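Local coordinates for minor capsid protein (Cafeteriavirus-dependent mavirus, PDB 6G42), which forms the pentons of the mavirus capsid, five copies of a single jelly-roll protein assembling into the pentamer that occupies the capsid vertices, at the interface of chains A and B. Coordinates in Å, arbitrary orientation; residue numbers count along the deposited sequence, not the author numbering. Chains: chain A/B, Minor capsid protein.

Four patches along one seam between neighbouring subunits of the penton are described. Contact 1 lies about 8 Å from both contact 2 and contact 4, measured between the centres of their C-alpha atoms, and overlaps each of them: A:Glu196, A:Phe197 and B:His59 belong to contacts 1 and 2, A:Val164 to contacts 1 and 4. Contacts 2 and 4 are about 14 Å apart. Contact 3 stands off at about 22 Å from contact 2 and 33 Å from contact 4. Contacts 4, 1 and 2 thus form a continuous run, with contact 3 a separate touch between loops; repeated round five subunits, the seam closes the ring.

Contact 1: the interface of chains A and B. Residues chain A 71, 164-165, 196-197; chain B 59-60.
B:Lys60 reaches across to A:Asp165 and A:Phe197 as a straight rod. Its chain is extended beyond CG, which carries the ammonium NZ in between A:Asp165 and the backbone of A:Phe197. There NZ forms a salt bridge of 2.8 Å with the carboxylate oxygen OD1 of A:Asp165, in helix 160-165; it meets that oxygen on the syn side, 24° out of the carboxylate plane. The same NZ donates a hydrogen bond to the backbone O of A:Phe197, 3.2 Å away and approached in the carbonyl plane on a lone pair.

B:Lys60 passes antiparallel to A:Phe197, its CG obliquely above the CD2-CE2 rim of the ring and not over the centre, 3.5 Å from CD2. On its own chain, the lysine lies over B:His59, its CG above the centre of the imidazole. The CE1 corner of that imidazole points at the backbone O of A:Glu196 (3.4 Å). A:His71 borders the ammonium, its CE1 4.1 Å from NZ of B:Lys60. OD2 of A:Asp165, the oxygen not used by the salt bridge, lies 2.9 Å from ND1 of A:His71, so acid and ammonium may act on the imidazole in opposite senses. The site pins the end of strand 49-59 in one penton subunit to 3-10 helix 195-197 and helix 160-165 of the next.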
ATOM      1  N   HIS A  71      -6.382  20.346  26.334  1.00 66.57           N
ATOM      2  CA  HIS A  71      -6.326  21.554  25.500  1.00 66.04           C
ATOM      3  C   HIS A  71      -6.856  22.794  26.222  1.00 67.32           C
ATOM      4  O   HIS A  71      -7.752  22.696  27.057  1.00 70.32           O
ATOM      5  CB  HIS A  71      -7.141  21.346  24.220  1.00 65.18           C
ATOM      6  CG  HIS A  71      -6.906  20.026  23.553  1.00 62.78           C
ATOM      7  ND1 HIS A  71      -5.917  19.826  22.615  1.00 61.44           N
ATOM      8  CD2 HIS A  71      -7.534  18.837  23.693  1.00 61.50           C
ATOM      9  CE1 HIS A  71      -5.945  18.570  22.209  1.00 59.59           C
ATOM     10  NE2 HIS A  71      -6.919  17.948  22.846  1.00 59.19           N
ATOM     11  N   VAL A 164      -2.305  25.295  16.505  1.00 51.31           N
ATOM     12  CA  VAL A 164      -1.548  24.054  16.310  1.00 49.73           C
ATOM     13  C   VAL A 164      -2.439  22.856  15.938  1.00 48.40           C
ATOM     14  O   VAL A 164      -2.092  22.098  15.030  1.00 47.55           O
ATOM     15  CB  VAL A 164      -0.661  23.735  17.535  1.00 50.73           C
ATOM     16  CG1 VAL A 164       0.051  22.393  17.381  1.00 51.19           C
ATOM     17  CG2 VAL A 164       0.386  24.827  17.719  1.00 51.96           C
ATOM     18  N   ASP A 165      -3.567  22.689  16.628  1.00 46.51           N
ATOM     19  CA  ASP A 165      -4.471  21.551  16.379  1.00 46.69           C
ATOM     20  C   ASP A 165      -5.338  21.663  15.109  1.00 47.32           C
ATOM     21  O   ASP A 165      -5.827  20.647  14.612  1.00 45.30           O
ATOM     22  CB  ASP A 165      -5.359  21.297  17.602  1.00 45.89           C
ATOM     23  CG  ASP A 165      -4.587  20.730  18.793  1.00 46.39           C
ATOM     24  OD1 ASP A 165      -3.365  20.468  18.692  1.00 45.64           O
ATOM     25  OD2 ASP A 165      -5.214  20.541  19.851  1.00 46.83           O
ATOM     26  N   GLU A 196      -5.399  13.561  13.745  1.00 47.58           N
ATOM     27  CA  GLU A 196      -4.232  13.069  14.496  1.00 48.87           C
ATOM     28  C   GLU A 196      -3.730  14.016  15.598  1.00 49.70           C
ATOM     29  O   GLU A 196      -3.094  13.564  16.553  1.00 51.60           O
ATOM     30  CB  GLU A 196      -3.087  12.703  13.542  1.00 49.78           C
ATOM     31  CG  GLU A 196      -2.511  13.852  12.729  1.00 51.58           C
ATOM     32  CD  GLU A 196      -1.420  13.414  11.767  1.00 54.49           C
ATOM     33  OE1 GLU A 196      -1.068  12.210  11.741  1.00 57.07           O
ATOM     34  OE2 GLU A 196      -0.904  14.286  11.030  1.00 55.31           O
ATOM     35  N   PHE A 197      -3.997  15.319  15.452  1.00 48.83           N
ATOM     36  CA  PHE A 197      -3.718  16.320  16.505  1.00 46.35           C
ATOM     37  C   PHE A 197      -4.799  16.393  17.598  1.00 44.21           C
ATOM     38  O   PHE A 197      -4.595  17.045  18.622  1.00 44.43           O
ATOM     39  CB  PHE A 197      -3.531  17.714  15.884  1.00 46.78           C
ATOM     40  CG  PHE A 197      -2.198  17.917  15.196  1.00 46.30           C
ATOM     41  CD1 PHE A 197      -1.938  17.332  13.958  1.00 45.62           C
ATOM     42  CD2 PHE A 197      -1.215  18.722  15.765  1.00 44.75           C
ATOM     43  CE1 PHE A 197      -0.721  17.523  13.321  1.00 44.49           C
ATOM     44  CE2 PHE A 197       0.004  18.920  15.126  1.00 44.29           C
ATOM     45  CZ  PHE A 197       0.252  18.319  13.905  1.00 44.33           C
TER
ATOM     46  N   HIS B  59       5.493  14.182  18.272  1.00 42.14           N
ATOM     47  CA  HIS B  59       4.095  14.588  18.171  1.00 44.67           C
ATOM     48  C   HIS B  59       3.951  16.079  18.411  1.00 47.72           C
ATOM     49  O   HIS B  59       4.342  16.562  19.465  1.00 51.29           O
ATOM     50  CB  HIS B  59       3.285  13.805  19.198  1.00 44.58           C
ATOM     51  CG  HIS B  59       1.804  13.963  19.071  1.00 45.29           C
ATOM     52  ND1 HIS B  59       1.148  13.947  17.859  1.00 45.37           N
ATOM     53  CD2 HIS B  59       0.846  14.101  20.017  1.00 44.51           C
ATOM     54  CE1 HIS B  59      -0.149  14.088  18.064  1.00 45.20           C
ATOM     55  NE2 HIS B  59      -0.358  14.184  19.366  1.00 44.74           N
ATOM     56  N   LYS B  60       3.360  16.779  17.437  1.00 49.23           N
ATOM     57  CA  LYS B  60       3.183  18.241  17.450  1.00 49.51           C
ATOM     58  C   LYS B  60       4.478  19.063  17.506  1.00 49.29           C
ATOM     59  O   LYS B  60       4.842  19.640  18.543  1.00 47.80           O
ATOM     60  CB  LYS B  60       2.227  18.670  18.551  1.00 50.49           C
ATOM     61  CG  LYS B  60       0.898  17.977  18.455  1.00 51.99           C
ATOM     62  CD  LYS B  60      -0.063  18.545  19.470  1.00 52.66           C
ATOM     63  CE  LYS B  60      -1.385  17.821  19.401  1.00 52.44           C
ATOM     64  NZ  LYS B  60      -2.344  18.488  20.308  1.00 53.58           N
TER

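Contact 2: the interface of chains A and B. Residues chain A 196-197, 202, 239, 282; chain B 57, 59, 296, 298.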
ATOM      1  N   GLU A 196      -5.399  13.561  13.745  1.00 47.58           N
ATOM      2  CA  GLU A 196      -4.232  13.069  14.496  1.00 48.87           C
ATOM      3  C   GLU A 196      -3.730  14.016  15.598  1.00 49.70           C
ATOM      4  O   GLU A 196      -3.094  13.564  16.553  1.00 51.60           O
ATOM      5  CB  GLU A 196      -3.087  12.703  13.542  1.00 49.78           C
ATOM      6  CG  GLU A 196      -2.511  13.852  12.729  1.00 51.58           C
ATOM      7  CD  GLU A 196      -1.420  13.414  11.767  1.00 54.49           C
ATOM      8  OE1 GLU A 196      -1.068  12.210  11.741  1.00 57.07           O
ATOM      9  OE2 GLU A 196      -0.904  14.286  11.030  1.00 55.31           O
ATOM     10  N   PHE A 197      -3.997  15.319  15.452  1.00 48.83           N
ATOM     11  CA  PHE A 197      -3.718  16.320  16.505  1.00 46.35           C
ATOM     12  C   PHE A 197      -4.799  16.393  17.598  1.00 44.21           C
ATOM     13  O   PHE A 197      -4.595  17.045  18.622  1.00 44.43           O
ATOM     14  CB  PHE A 197      -3.531  17.714  15.884  1.00 46.78           C
ATOM     15  CG  PHE A 197      -2.198  17.917  15.196  1.00 46.30           C
ATOM     16  CD1 PHE A 197      -1.938  17.332  13.958  1.00 45.62           C
ATOM     17  CD2 PHE A 197      -1.215  18.722  15.765  1.00 44.75           C
ATOM     18  CE1 PHE A 197      -0.721  17.523  13.321  1.00 44.49           C
ATOM     19  CE2 PHE A 197       0.004  18.920  15.126  1.00 44.29           C
ATOM     20  CZ  PHE A 197       0.252  18.319  13.905  1.00 44.33           C
ATOM     21  N   SER A 202      -2.778   7.500  22.648  1.00 48.19           N
ATOM     22  CA  SER A 202      -1.414   7.268  22.170  1.00 49.83           C
ATOM     23  C   SER A 202      -1.205   5.799  21.795  1.00 49.61           C
ATOM     24  O   SER A 202      -1.060   5.486  20.614  1.00 50.48           O
ATOM     25  CB  SER A 202      -0.372   7.738  23.188  1.00 50.90           C
ATOM     26  OG  SER A 202       0.934   7.454  22.720  1.00 51.10           O
ATOM     27  N   LYS A 239       0.743   1.212  18.679  1.00 47.80           N
ATOM     28  CA  LYS A 239       0.505   2.616  18.359  1.00 47.76           C
ATOM     29  C   LYS A 239      -0.840   2.810  17.657  1.00 48.52           C
ATOM     30  O   LYS A 239      -1.093   2.190  16.626  1.00 49.51           O
ATOM     31  CB  LYS A 239       1.621   3.165  17.462  1.00 49.26           C
ATOM     32  CG  LYS A 239       1.597   4.679  17.252  1.00 50.32           C
ATOM     33  CD  LYS A 239       1.629   5.394  18.587  1.00 51.58           C
ATOM     34  CE  LYS A 239       1.866   6.878  18.483  1.00 54.90           C
ATOM     35  NZ  LYS A 239       1.944   7.396  19.878  1.00 57.60           N
ATOM     36  N   TYR A 282      -1.715  10.712  25.436  1.00 53.60           N
ATOM     37  CA  TYR A 282      -0.527  11.556  25.207  1.00 54.27           C
ATOM     38  C   TYR A 282      -0.047  12.323  26.442  1.00 55.87           C
ATOM     39  O   TYR A 282       1.134  12.667  26.530  1.00 55.69           O
ATOM     40  CB  TYR A 282      -0.767  12.531  24.047  1.00 53.78           C
ATOM     41  CG  TYR A 282      -0.721  11.842  22.710  1.00 52.60           C
ATOM     42  CD1 TYR A 282       0.486  11.368  22.198  1.00 53.27           C
ATOM     43  CD2 TYR A 282      -1.876  11.625  21.973  1.00 51.63           C
ATOM     44  CE1 TYR A 282       0.540  10.713  20.982  1.00 52.45           C
ATOM     45  CE2 TYR A 282      -1.828  10.968  20.750  1.00 52.94           C
ATOM     46  CZ  TYR A 282      -0.617  10.514  20.261  1.00 51.48           C
ATOM     47  OH  TYR A 282      -0.560   9.866  19.053  1.00 51.15           O
TER
ATOM     48  N   HIS B  57       8.225   8.988  18.475  1.00 45.79           N
ATOM     49  CA  HIS B  57       7.065   9.727  17.998  1.00 46.30           C
ATOM     50  C   HIS B  57       7.265  11.187  18.340  1.00 45.70           C
ATOM     51  O   HIS B  57       7.258  11.550  19.510  1.00 49.83           O
ATOM     52  CB  HIS B  57       5.786   9.172  18.628  1.00 47.37           C
ATOM     53  CG  HIS B  57       4.519   9.720  18.042  1.00 49.44           C
ATOM     54  ND1 HIS B  57       4.380  10.060  16.713  1.00 52.67           N
ATOM     55  CD2 HIS B  57       3.318   9.956  18.611  1.00 50.78           C
ATOM     56  CE1 HIS B  57       3.151  10.491  16.495  1.00 51.33           C
ATOM     57  NE2 HIS B  57       2.485  10.437  17.631  1.00 50.97           N
ATOM     58  N   HIS B  59       5.493  14.182  18.272  1.00 42.14           N
ATOM     59  CA  HIS B  59       4.095  14.588  18.171  1.00 44.67           C
ATOM     60  C   HIS B  59       3.951  16.079  18.411  1.00 47.72           C
ATOM     61  O   HIS B  59       4.342  16.562  19.465  1.00 51.29           O
ATOM     62  CB  HIS B  59       3.285  13.805  19.198  1.00 44.58           C
ATOM     63  CG  HIS B  59       1.804  13.963  19.071  1.00 45.29           C
ATOM     64  ND1 HIS B  59       1.148  13.947  17.859  1.00 45.37           N
ATOM     65  CD2 HIS B  59       0.846  14.101  20.017  1.00 44.51           C
ATOM     66  CE1 HIS B  59      -0.149  14.088  18.064  1.00 45.20           C
ATOM     67  NE2 HIS B  59      -0.358  14.184  19.366  1.00 44.74           N
ATOM     68  N   VAL B 296       4.659  16.556  22.516  1.00 46.23           N
ATOM     69  CA  VAL B 296       4.951  15.344  23.261  1.00 45.63           C
ATOM     70  C   VAL B 296       5.910  14.528  22.414  1.00 45.60           C
ATOM     71  O   VAL B 296       5.752  14.436  21.199  1.00 47.58           O
ATOM     72  CB  VAL B 296       3.682  14.521  23.543  1.00 45.11           C
ATOM     73  CG1 VAL B 296       4.030  13.222  24.278  1.00 44.20           C
ATOM     74  CG2 VAL B 296       2.683  15.352  24.342  1.00 43.90           C
ATOM     75  N   GLN B 298       8.064  10.736  22.304  1.00 46.92           N
ATOM     76  CA  GLN B 298       8.150   9.386  22.846  1.00 48.69           C
ATOM     77  C   GLN B 298       9.320   8.677  22.194  1.00 49.89           C
ATOM     78  O   GLN B 298       9.736   9.021  21.085  1.00 49.49           O
ATOM     79  CB  GLN B 298       6.849   8.620  22.620  1.00 49.45           C
ATOM     80  CG  GLN B 298       5.736   9.036  23.572  1.00 52.12           C
ATOM     81  CD  GLN B 298       4.324   8.672  23.106  1.00 53.86           C
ATOM     82  OE1 GLN B 298       4.112   8.188  21.993  1.00 55.74           O
ATOM     83  NE2 GLN B 298       3.347   8.920  23.970  1.00 54.81           N
TER
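Stacking dominates where A:Tyr282 lies against B:His59. The phenol and imidazole planes are 25° apart with centroids separated by 4.1 Å, and the imidazole CD2 sits toward the rim of the phenol face. On the opposite face, CB of A:Ser202 rests over the ring centre, so the tyrosine is held flat between a residue of its own chain and the neighbour's histidine. B:His57 meets the phenol differently: CE1 of A:Tyr282 comes in plane at the edge of this second imidazole. A:Lys239 instead covers a face of B:His57, its CE 3.8 Å from the ring centroid in a CH-pi contact; the bend at chi2 (56°) in an otherwise extended chain helps bring the lysine tip there.

Polar contacts gather round B:Gln298. Its amide NE2 donates to the hydroxyl OG of A:Ser202 at 3.1 Å (150° at H), with the acceptor close to the amide plane. The other end of the amide, OE1, takes a weak bond from NZ of A:Lys239. A further weak pairing joins OH of A:Tyr282 to NE2 of B:His57.

The methyls of B:Val296 add van der Waals contact with the backbone O of A:Tyr282. Together these contacts seat A:Tyr282 on strands 49-59 and 296-305 of the adjacent subunit, supporting the pentamer.

Contact 3: the interface of chains A and B. Residues chain A 256-259; chain B 255, 257.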
ATOM      1  N   GLU A 256       5.121  -8.684  12.560  1.00 72.92           N
ATOM      2  CA  GLU A 256       5.939  -8.716  11.349  1.00 79.45           C
ATOM      3  C   GLU A 256       6.874  -9.924  11.458  1.00 82.95           C
ATOM      4  O   GLU A 256       7.274 -10.293  12.564  1.00 83.17           O
ATOM      5  CB  GLU A 256       6.764  -7.426  11.208  1.00 84.35           C
ATOM      6  CG  GLU A 256       6.035  -6.118  11.537  1.00 86.77           C
ATOM      7  CD  GLU A 256       6.085  -5.747  13.020  1.00 86.90           C
ATOM      8  OE1 GLU A 256       7.196  -5.678  13.597  1.00 84.81           O
ATOM      9  OE2 GLU A 256       5.001  -5.540  13.613  1.00 85.29           O
ATOM     10  N   ASN A 257       7.232 -10.520  10.321  1.00 87.59           N
ATOM     11  CA  ASN A 257       8.042 -11.763  10.267  1.00 91.80           C
ATOM     12  C   ASN A 257       9.172 -11.802  11.310  1.00 94.76           C
ATOM     13  O   ASN A 257       9.167 -12.645  12.213  1.00 98.44           O
ATOM     14  CB  ASN A 257       8.599 -11.969   8.839  1.00 91.35           C
ATOM     15  CG  ASN A 257       9.703 -13.025   8.761  1.00 91.20           C
ATOM     16  OD1 ASN A 257       9.779 -13.942   9.580  1.00 88.41           O
ATOM     17  ND2 ASN A 257      10.568 -12.895   7.764  1.00 90.91           N
ATOM     18  N   SER A 258      10.120 -10.882  11.159  1.00 94.99           N
ATOM     19  CA  SER A 258      11.291 -10.753  12.037  1.00 93.15           C
ATOM     20  C   SER A 258      11.197  -9.520  12.951  1.00 88.54           C
ATOM     21  O   SER A 258      11.908  -8.530  12.767  1.00 84.15           O
ATOM     22  CB  SER A 258      12.574 -10.718  11.188  1.00 95.74           C
ATOM     23  OG  SER A 258      13.734 -10.868  11.992  1.00 98.21           O
ATOM     24  N   SER A 259      10.313  -9.600  13.943  1.00 85.33           N
ATOM     25  CA  SER A 259      10.180  -8.542  14.952  1.00 81.75           C
ATOM     26  C   SER A 259      11.251  -8.677  16.032  1.00 79.23           C
ATOM     27  O   SER A 259      11.757  -9.776  16.284  1.00 80.22           O
ATOM     28  CB  SER A 259       8.798  -8.570  15.603  1.00 79.31           C
ATOM     29  OG  SER A 259       8.610  -7.427  16.420  1.00 74.58           O
TER
ATOM     30  N   VAL B 255      10.289   0.553  13.515  1.00 61.69           N
ATOM     31  CA  VAL B 255      11.221  -0.337  12.829  1.00 67.15           C
ATOM     32  C   VAL B 255      10.454  -1.467  12.138  1.00 70.22           C
ATOM     33  O   VAL B 255       9.730  -2.220  12.788  1.00 73.49           O
ATOM     34  CB  VAL B 255      12.283  -0.876  13.830  1.00 68.95           C
ATOM     35  CG1 VAL B 255      13.069  -2.056  13.283  1.00 72.89           C
ATOM     36  CG2 VAL B 255      13.265   0.224  14.186  1.00 69.50           C
ATOM     37  N   ASN B 257      10.503  -5.120  10.010  1.00103.99           N
ATOM     38  CA  ASN B 257      11.120  -6.400  10.427  1.00109.97           C
ATOM     39  C   ASN B 257      12.591  -6.639  10.007  1.00109.39           C
ATOM     40  O   ASN B 257      13.403  -7.037  10.847  1.00104.79           O
ATOM     41  CB  ASN B 257      10.250  -7.612  10.051  1.00113.47           C
ATOM     42  CG  ASN B 257       9.704  -7.554   8.630  1.00117.07           C
ATOM     43  OD1 ASN B 257       9.165  -6.531   8.202  1.00120.97           O
ATOM     44  ND2 ASN B 257       9.816  -8.661   7.901  1.00117.25           N
TER
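B:Asn257 leans into the loop A:Glu256 to A:Ser258 and is the centre of this patch, with 85 Å² of its surface hidden against chain A; A:Glu256 follows with 23 Å². The asparagine stands with CG between its backbone N and carbonyl carbon (chi1 45°), a setting that turns the amide along the opposing loop. Its CB lies 3.7 Å from CB of A:Glu256, and the amide oxygen OD1 also borders that methylene. At the other end of the amide, ND2 comes within 3.6 Å of CB of A:Asn257. The polar head thus lies against aliphatic carbon, in van der Waals contact with it.

A:Glu256 touches with its beta-carbon, not with its charged end. Its chain bends at chi2 (87°), taking the carboxylate away from B:Asn257 and toward B:Val255, where OE1 remains 4.4 Å from the valine backbone O.

A:Ser258 also packs on B:Asn257, its CA 3.9 Å from CB of the asparagine. The two carbonyl oxygens, O of A:Ser258 and O of B:Asn257, are modelled 2.9 Å apart; both can only accept, so this approach is a clash and the local backbone placement is doubtful.

The patch appears to rest on van der Waals packing between loops, with little visible polar bonding. It is a modest packing point that may steady the loops following strand 248-254 where neighbouring penton subunits meet.

Contact 4: the interface of chains A and B. Residues chain A 163-164, 167; chain B 62, 247-248.
Packing of A:Arg163 against B:Tyr248 forms the core of this patch. The phenol presents its CE1 edge to the face of the guanidinium, toward its rim, with the two planes 73° apart; CZ of A:Arg163 is 3.4 Å from that CE1. The arginine turns back at chi2 to lay its head by the ring. Around the rest of the tyrosine, A:Asn167 lies antiparallel beside it, its amide carbon CG 3.6 Å from CB of B:Tyr248 and its amide plane 30° from the ring. A:Val164 adds its methyl CG2, 3.9 Å from ring atom CE2 of B:Tyr248. From chain B, CG of B:Arg62 lies over one face of the same ring, toward its rim.

Charge pairing is looser. NH2 of A:Arg163 and the carboxylate OD2 of B:Asp247 form a long salt bridge of 3.9 Å. That oxygen is also engaged by its own chain's B:Arg62, whose NH2 donates to it at 3.3 Å, so one acid lies between two arginines and probably eases their mutual repulsion.

Within chain A, ND2 of A:Asn167 donates to the backbone O of A:Val164 (2.8 Å, 169° at H), fixing the amide that flanks the tyrosine. The patch seats the start of strand 248-254 against the end of helix 160-165 in the next subunit of the penton.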
ATOM      1  N   ARG A 163      -4.487  27.138  16.962  1.00 60.75           N
ATOM      2  CA  ARG A 163      -3.569  27.278  15.824  1.00 58.50           C
ATOM      3  C   ARG A 163      -2.854  25.960  15.486  1.00 56.22           C
ATOM      4  O   ARG A 163      -2.820  25.559  14.324  1.00 55.27           O
ATOM      5  CB  ARG A 163      -2.552  28.395  16.122  1.00 60.42           C
ATOM      6  CG  ARG A 163      -1.279  28.423  15.278  1.00 62.76           C
ATOM      7  CD  ARG A 163      -1.567  28.671  13.817  1.00 63.39           C
ATOM      8  NE  ARG A 163      -0.335  28.969  13.085  1.00 65.16           N
ATOM      9  CZ  ARG A 163       0.182  28.265  12.074  1.00 67.32           C
ATOM     10  NH1 ARG A 163      -0.395  27.156  11.604  1.00 70.06           N
ATOM     11  NH2 ARG A 163       1.313  28.690  11.512  1.00 68.92           N
ATOM     12  N   VAL A 164      -2.305  25.295  16.505  1.00 51.31           N
ATOM     13  CA  VAL A 164      -1.548  24.054  16.310  1.00 49.73           C
ATOM     14  C   VAL A 164      -2.439  22.856  15.938  1.00 48.40           C
ATOM     15  O   VAL A 164      -2.092  22.098  15.030  1.00 47.55           O
ATOM     16  CB  VAL A 164      -0.661  23.735  17.535  1.00 50.73           C
ATOM     17  CG1 VAL A 164       0.051  22.393  17.381  1.00 51.19           C
ATOM     18  CG2 VAL A 164       0.386  24.827  17.719  1.00 51.96           C
ATOM     19  N   ASN A 167      -4.067  23.306  12.259  1.00 50.47           N
ATOM     20  CA  ASN A 167      -2.935  23.949  11.561  1.00 51.79           C
ATOM     21  C   ASN A 167      -3.054  24.084  10.050  1.00 52.54           C
ATOM     22  O   ASN A 167      -2.310  24.853   9.445  1.00 52.95           O
ATOM     23  CB  ASN A 167      -1.606  23.239  11.905  1.00 53.37           C
ATOM     24  CG  ASN A 167      -1.597  21.758  11.523  1.00 52.61           C
ATOM     25  OD1 ASN A 167      -1.436  21.411  10.351  1.00 56.14           O
ATOM     26  ND2 ASN A 167      -1.743  20.881  12.513  1.00 49.84           N
TER
ATOM     27  N   ARG B  62       7.113  21.645  14.620  1.00 49.84           N
ATOM     28  CA  ARG B  62       7.089  22.495  13.435  1.00 51.72           C
ATOM     29  C   ARG B  62       8.362  22.282  12.628  1.00 52.91           C
ATOM     30  O   ARG B  62       9.454  22.262  13.199  1.00 53.75           O
ATOM     31  CB  ARG B  62       6.951  23.967  13.831  1.00 54.08           C
ATOM     32  CG  ARG B  62       6.252  24.805  12.774  1.00 55.44           C
ATOM     33  CD  ARG B  62       6.537  26.286  12.924  1.00 56.05           C
ATOM     34  NE  ARG B  62       5.717  27.080  12.003  1.00 58.62           N
ATOM     35  CZ  ARG B  62       5.986  28.327  11.600  1.00 58.26           C
ATOM     36  NH1 ARG B  62       7.080  28.973  12.014  1.00 57.16           N
ATOM     37  NH2 ARG B  62       5.151  28.935  10.757  1.00 56.72           N
ATOM     38  N   ASP B 247       3.403  22.564   7.715  1.00 51.95           N
ATOM     39  CA  ASP B 247       4.562  22.878   8.553  1.00 52.54           C
ATOM     40  C   ASP B 247       4.478  22.177   9.916  1.00 51.01           C
ATOM     41  O   ASP B 247       5.496  21.741  10.458  1.00 50.05           O
ATOM     42  CB  ASP B 247       4.791  24.402   8.696  1.00 55.43           C
ATOM     43  CG  ASP B 247       3.519  25.191   9.003  1.00 57.17           C
ATOM     44  OD1 ASP B 247       2.408  24.639   8.857  1.00 58.50           O
ATOM     45  OD2 ASP B 247       3.635  26.384   9.375  1.00 60.15           O
ATOM     46  N   TYR B 248       3.267  22.062  10.455  1.00 51.20           N
ATOM     47  CA  TYR B 248       3.032  21.303  11.688  1.00 49.83           C
ATOM     48  C   TYR B 248       2.822  19.827  11.359  1.00 48.75           C
ATOM     49  O   TYR B 248       2.064  19.489  10.450  1.00 45.91           O
ATOM     50  CB  TYR B 248       1.851  21.877  12.468  1.00 49.40           C
ATOM     51  CG  TYR B 248       2.173  23.237  13.022  1.00 49.37           C
ATOM     52  CD1 TYR B 248       1.983  24.382  12.254  1.00 49.67           C
ATOM     53  CD2 TYR B 248       2.721  23.380  14.297  1.00 48.89           C
ATOM     54  CE1 TYR B 248       2.310  25.635  12.746  1.00 50.13           C
ATOM     55  CE2 TYR B 248       3.043  24.628  14.803  1.00 49.35           C
ATOM     56  CZ  TYR B 248       2.838  25.754  14.024  1.00 51.23           C
ATOM     57  OH  TYR B 248       3.166  26.995  14.521  1.00 53.87           O
TER